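Adenosine monophosphate-protein transferase vopS (Vibrio parahaemolyticus, PDB 3LET) transfers AMP from ATP to a threonine of host Rho GTPases, blocking their signalling to downstream effectors and so actin assembly in infected cells. Local coordinates at residues L94-R97 / V98-Y102; P113-R116 / I117-Q121. All coordinates share one frame; numbering follows the deposited sequence.

In the fold
From the N terminus, the chain first meets contact 1, the C-terminal turns of helix 88-102, and then, after helix 105-111, contact 2, the first turns of helix 113-139. Neither contact closes a loop, because each joins residues one helical turn apart within a single helix; the two stand in series, without nesting or crossing. Their centres lie about 12 Å apart, and they touch directly. Met120 of contact 2 packs on Val98, Val99 and Tyr102 of contact 1, while Arg116 NH1 probably donates a hydrogen bond to Tyr102 O, 3.0 Å away. Both also lean on helix 58-75, so three helices of the VopS N-terminal region are tied together here.

Contact 1: L94-R97 / V98-Y102; sequences LAVR and VVKDY
Asp101 and Arg97, one turn apart, share a water that satisfies three atoms. It accepts from Arg97 NE at 2.9 Å, meeting the guanidinium at its edge and in its plane, and donates to Asp101 OD1 at 2.6 Å and to Arg97 O at 3.2 Å. The charged groups meet through solvent, with Arg97 NE and Asp101 OD1 5.5 Å apart. Bends at chi2 (-50°) and chi3 (-72°) turn NE back toward the C-terminal end of the helix, within reach of this water, and the guanidinium also makes a cation-pi contact with Tyr225. Arg97 O has a second donor, Asp101 N at 3.0 Å, in a bent bond (N-H...O 136°). Val98 O accepts from Tyr102 N at 2.7 Å and only weakly from Asp101 N. The carbonyls of Leu94, Ala95 and Val96 take straighter bonds from Val98, Val99 and Lys100 N. Lys100 CE rests on Val96 CG1 at 3.7 Å, side by side, while NZ continues to a salt bridge with Glu66. Leu94 CD1 touches Val98 CG2 at 4.0 Å. The i to i+4 bonds are those of an alpha-helix, amphipathic with Leu94, Ala95, Val98 and Val99 buried and Lys100 and Asp101 exposed, here reaching its C-terminal end.

Contact 2: P113-R116 / I117-Q121; sequences PEVR and INQMQ
Ile117 sits one turn beyond Pro113, and Ile117 N bonds to Pro113 O at 2.9 Å. The isoleucine side chain also curls over that oxygen, CG1 coming within 3.4 Å of Pro113 O. Asn118 N is bonded in turn to Glu114 O, and the side-chain carbon CG of Asn118 lies 3.2 Å from the same oxygen, a packing contact of the folded side chain on the backbone. At Gln119 the side chain does more. Its N bonds to Val115 O, and its chain, extended beyond CG, runs alongside Val115 and in the same direction, bringing OE1 to 3.7 Å from Val115 CG1. The same OE1 lies 3.4 Å from Arg116 CD, touching the aliphatic part of the arginine; the guanidinium and amide planes are nearly perpendicular, 79° apart. Met120 N bonds to Arg116 O, and the bend at chi3 (-59°) turns CE of Met120 back to 3.6 Å from that oxygen. Gln121 N reaches Ile117 O, to which its NE2 adds a weak bond. Around this first part of helix 113-139, Ile117 meets Val72 of helix 58-75, while Met120 is buried between Met69 and Met73 of that helix and the helix 88-102 side, where the guanidinium of Arg116 also reaches Tyr102.

Contact 1: L94-R97 / V98-Y102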
loop_
_atom_site.group_PDB
_atom_site.type_symbol
_atom_site.label_atom_id
_atom_site.label_comp_id
_atom_site.label_asym_id
_atom_site.label_seq_id
_atom_site.Cartn_x
_atom_site.Cartn_y
_atom_site.Cartn_z
ATOM N N LEU A 94 6.922 -4.331 5.318
ATOM C CA LEU A 94 5.967 -4.227 6.405
ATOM C C LEU A 94 6.510 -4.966 7.621
ATOM O O LEU A 94 6.417 -4.500 8.731
ATOM C CB LEU A 94 4.596 -4.851 5.997
ATOM C CG LEU A 94 3.533 -4.795 7.101
ATOM C CD1 LEU A 94 3.356 -3.393 7.660
ATOM C CD2 LEU A 94 2.183 -5.312 6.570
ATOM N N ALA A 95 7.031 -6.155 7.388
ATOM C CA ALA A 95 7.508 -7.005 8.479
ATOM C C ALA A 95 8.603 -6.254 9.266
ATOM O O ALA A 95 8.624 -6.253 10.499
ATOM C CB ALA A 95 8.046 -8.316 7.898
ATOM N N VAL A 96 9.516 -5.614 8.544
ATOM C CA VAL A 96 10.586 -4.844 9.195
ATOM C C VAL A 96 10.050 -3.745 10.085
ATOM O O VAL A 96 10.561 -3.533 11.200
ATOM C CB VAL A 96 11.521 -4.188 8.146
ATOM C CG1 VAL A 96 12.527 -3.282 8.836
ATOM C CG2 VAL A 96 12.229 -5.287 7.346
ATOM N N ARG A 97 9.020 -3.027 9.612
ATOM C CA ARG A 97 8.460 -1.915 10.411
ATOM C C ARG A 97 7.692 -2.405 11.641
ATOM O O ARG A 97 7.750 -1.775 12.705
ATOM C CB ARG A 97 7.514 -1.039 9.559
ATOM C CG ARG A 97 8.195 -0.321 8.422
ATOM C CD ARG A 97 9.439 0.422 8.875
ATOM N NE ARG A 97 9.122 1.606 9.669
ATOM C CZ ARG A 97 9.089 2.852 9.197
ATOM N NH1 ARG A 97 9.346 3.098 7.918
ATOM N NH2 ARG A 97 8.797 3.856 10.015
ATOM N N VAL A 98 6.982 -3.526 11.505
ATOM C CA VAL A 98 6.250 -4.100 12.629
ATOM C C VAL A 98 7.251 -4.590 13.672
ATOM O O VAL A 98 7.066 -4.379 14.872
ATOM C CB VAL A 98 5.306 -5.219 12.130
ATOM C CG1 VAL A 98 4.804 -6.123 13.271
ATOM C CG2 VAL A 98 4.098 -4.556 11.390
ATOM N N VAL A 99 8.324 -5.218 13.210
ATOM C CA VAL A 99 9.378 -5.700 14.141
ATOM C C VAL A 99 10.023 -4.532 14.872
ATOM O O VAL A 99 10.288 -4.589 16.083
ATOM C CB VAL A 99 10.478 -6.481 13.388
ATOM C CG1 VAL A 99 11.746 -6.682 14.299
ATOM C CG2 VAL A 99 9.938 -7.807 12.959
ATOM N N LYS A 100 10.282 -3.451 14.151
ATOM C CA LYS A 100 10.834 -2.260 14.796
ATOM C C LYS A 100 9.881 -1.734 15.847
ATOM O O LYS A 100 10.319 -1.261 16.899
ATOM C CB LYS A 100 11.169 -1.160 13.758
ATOM C CG LYS A 100 12.434 -1.481 12.952
ATOM C CD LYS A 100 12.713 -0.447 11.864
ATOM C CE LYS A 100 14.020 -0.739 11.126
ATOM N NZ LYS A 100 15.219 -0.411 11.942
ATOM N N ASP A 101 8.581 -1.807 15.581
ATOM C CA ASP A 101 7.602 -1.166 16.466
ATOM C C ASP A 101 7.197 -2.052 17.620
ATOM O O ASP A 101 6.908 -1.553 18.699
ATOM C CB ASP A 101 6.322 -0.792 15.702
ATOM C CG ASP A 101 6.518 0.416 14.792
ATOM O OD1 ASP A 101 7.603 1.033 14.872
ATOM O OD2 ASP A 101 5.591 0.747 14.009
ATOM N N TYR A 102 7.159 -3.364 17.384
ATOM C CA TYR A 102 6.578 -4.302 18.348
ATOM C C TYR A 102 7.562 -5.363 18.831
ATOM O O TYR A 102 7.265 -6.096 19.762
ATOM C CB TYR A 102 5.419 -5.049 17.703
ATOM C CG TYR A 102 4.222 -4.183 17.408
ATOM C CD1 TYR A 102 3.270 -3.930 18.387
ATOM C CD2 TYR A 102 4.035 -3.635 16.140
ATOM C CE1 TYR A 102 2.150 -3.153 18.119
ATOM C CE2 TYR A 102 2.912 -2.837 15.859
ATOM C CZ TYR A 102 1.980 -2.612 16.861
ATOM O OH TYR A 102 0.878 -1.836 16.606
HETATM O O HOH W 1 8.508 1.279 12.486
#

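Contact 2: P113-R116 / I117-Q121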
loop_
_atom_site.group_PDB
_atom_site.type_symbol
_atom_site.label_atom_id
_atom_site.label_comp_id
_atom_site.label_asym_id
_atom_site.label_seq_id
_atom_site.Cartn_x
_atom_site.Cartn_y
_atom_site.Cartn_z
ATOM N N PRO A 113 11.274 -13.771 23.471
ATOM C CA PRO A 113 10.998 -13.539 22.042
ATOM C C PRO A 113 9.669 -14.140 21.579
ATOM O O PRO A 113 9.041 -13.590 20.667
ATOM C CB PRO A 113 12.140 -14.258 21.344
ATOM C CG PRO A 113 12.730 -15.176 22.398
ATOM C CD PRO A 113 12.567 -14.438 23.670
ATOM N N GLU A 114 9.267 -15.272 22.156
ATOM C CA GLU A 114 8.048 -15.952 21.687
ATOM C C GLU A 114 6.822 -15.098 21.948
ATOM O O GLU A 114 5.895 -15.095 21.156
ATOM C CB GLU A 114 7.887 -17.336 22.346
ATOM C CG GLU A 114 8.902 -18.361 21.839
ATOM C CD GLU A 114 8.745 -19.738 22.471
ATOM O OE1 GLU A 114 7.645 -20.045 22.986
ATOM O OE2 GLU A 114 9.724 -20.519 22.445
ATOM N N VAL A 115 6.817 -14.382 23.067
ATOM C CA VAL A 115 5.733 -13.449 23.354
ATOM C C VAL A 115 5.656 -12.396 22.245
ATOM O O VAL A 115 4.584 -12.105 21.730
ATOM C CB VAL A 115 5.940 -12.758 24.706
ATOM C CG1 VAL A 115 4.968 -11.613 24.875
ATOM C CG2 VAL A 115 5.781 -13.769 25.834
ATOM N N ARG A 116 6.808 -11.856 21.855
ATOM C CA ARG A 116 6.848 -10.833 20.799
ATOM C C ARG A 116 6.393 -11.412 19.467
ATOM O O ARG A 116 5.674 -10.757 18.740
ATOM C CB ARG A 116 8.261 -10.239 20.655
ATOM C CG ARG A 116 8.744 -9.449 21.912
ATOM C CD ARG A 116 7.744 -8.370 22.322
ATOM N NE ARG A 116 8.164 -7.646 23.521
ATOM C CZ ARG A 116 8.301 -6.325 23.607
ATOM N NH1 ARG A 116 8.038 -5.541 22.569
ATOM N NH2 ARG A 116 8.694 -5.777 24.746
ATOM N N ILE A 117 6.825 -12.625 19.137
ATOM C CA ILE A 117 6.471 -13.214 17.852
ATOM C C ILE A 117 4.960 -13.467 17.796
ATOM O O ILE A 117 4.296 -13.229 16.760
ATOM C CB ILE A 117 7.271 -14.492 17.598
ATOM C CG1 ILE A 117 8.734 -14.133 17.288
ATOM C CG2 ILE A 117 6.677 -15.304 16.448
ATOM C CD1 ILE A 117 9.680 -15.300 17.467
ATOM N N ASN A 118 4.403 -13.891 18.919
ATOM C CA ASN A 118 2.968 -14.097 19.004
ATOM C C ASN A 118 2.199 -12.807 18.871
ATOM O O ASN A 118 1.208 -12.756 18.158
ATOM C CB ASN A 118 2.609 -14.783 20.327
ATOM C CG ASN A 118 2.972 -16.245 20.329
ATOM O OD1 ASN A 118 3.395 -16.787 19.311
ATOM N ND2 ASN A 118 2.796 -16.899 21.469
ATOM N N GLN A 119 2.652 -11.755 19.544
ATOM C CA GLN A 119 1.997 -10.460 19.445
ATOM C C GLN A 119 2.039 -9.935 18.020
ATOM O O GLN A 119 1.060 -9.378 17.539
ATOM C CB GLN A 119 2.633 -9.445 20.396
ATOM C CG GLN A 119 2.379 -9.791 21.864
ATOM C CD GLN A 119 3.216 -8.976 22.817
ATOM O OE1 GLN A 119 4.393 -8.729 22.568
ATOM N NE2 GLN A 119 2.614 -8.559 23.924
ATOM N N MET A 120 3.174 -10.100 17.354
ATOM C CA MET A 120 3.302 -9.616 15.983
ATOM C C MET A 120 2.452 -10.428 14.996
ATOM O O MET A 120 1.995 -9.905 13.979
ATOM C CB MET A 120 4.763 -9.560 15.566
ATOM C CG MET A 120 5.486 -8.422 16.274
ATOM S SD MET A 120 7.173 -8.204 15.741
ATOM C CE MET A 120 7.874 -9.801 16.112
ATOM N N GLN A 121 2.225 -11.705 15.273
ATOM C CA GLN A 121 1.284 -12.451 14.429
ATOM C C GLN A 121 -0.116 -11.901 14.577
ATOM O O GLN A 121 -0.884 -11.899 13.605
ATOM C CB GLN A 121 1.296 -13.948 14.754
ATOM C CG GLN A 121 2.564 -14.625 14.253
ATOM C CD GLN A 121 2.632 -16.089 14.623
ATOM O OE1 GLN A 121 2.091 -16.958 13.924
ATOM N NE2 GLN A 121 3.278 -16.374 15.741
#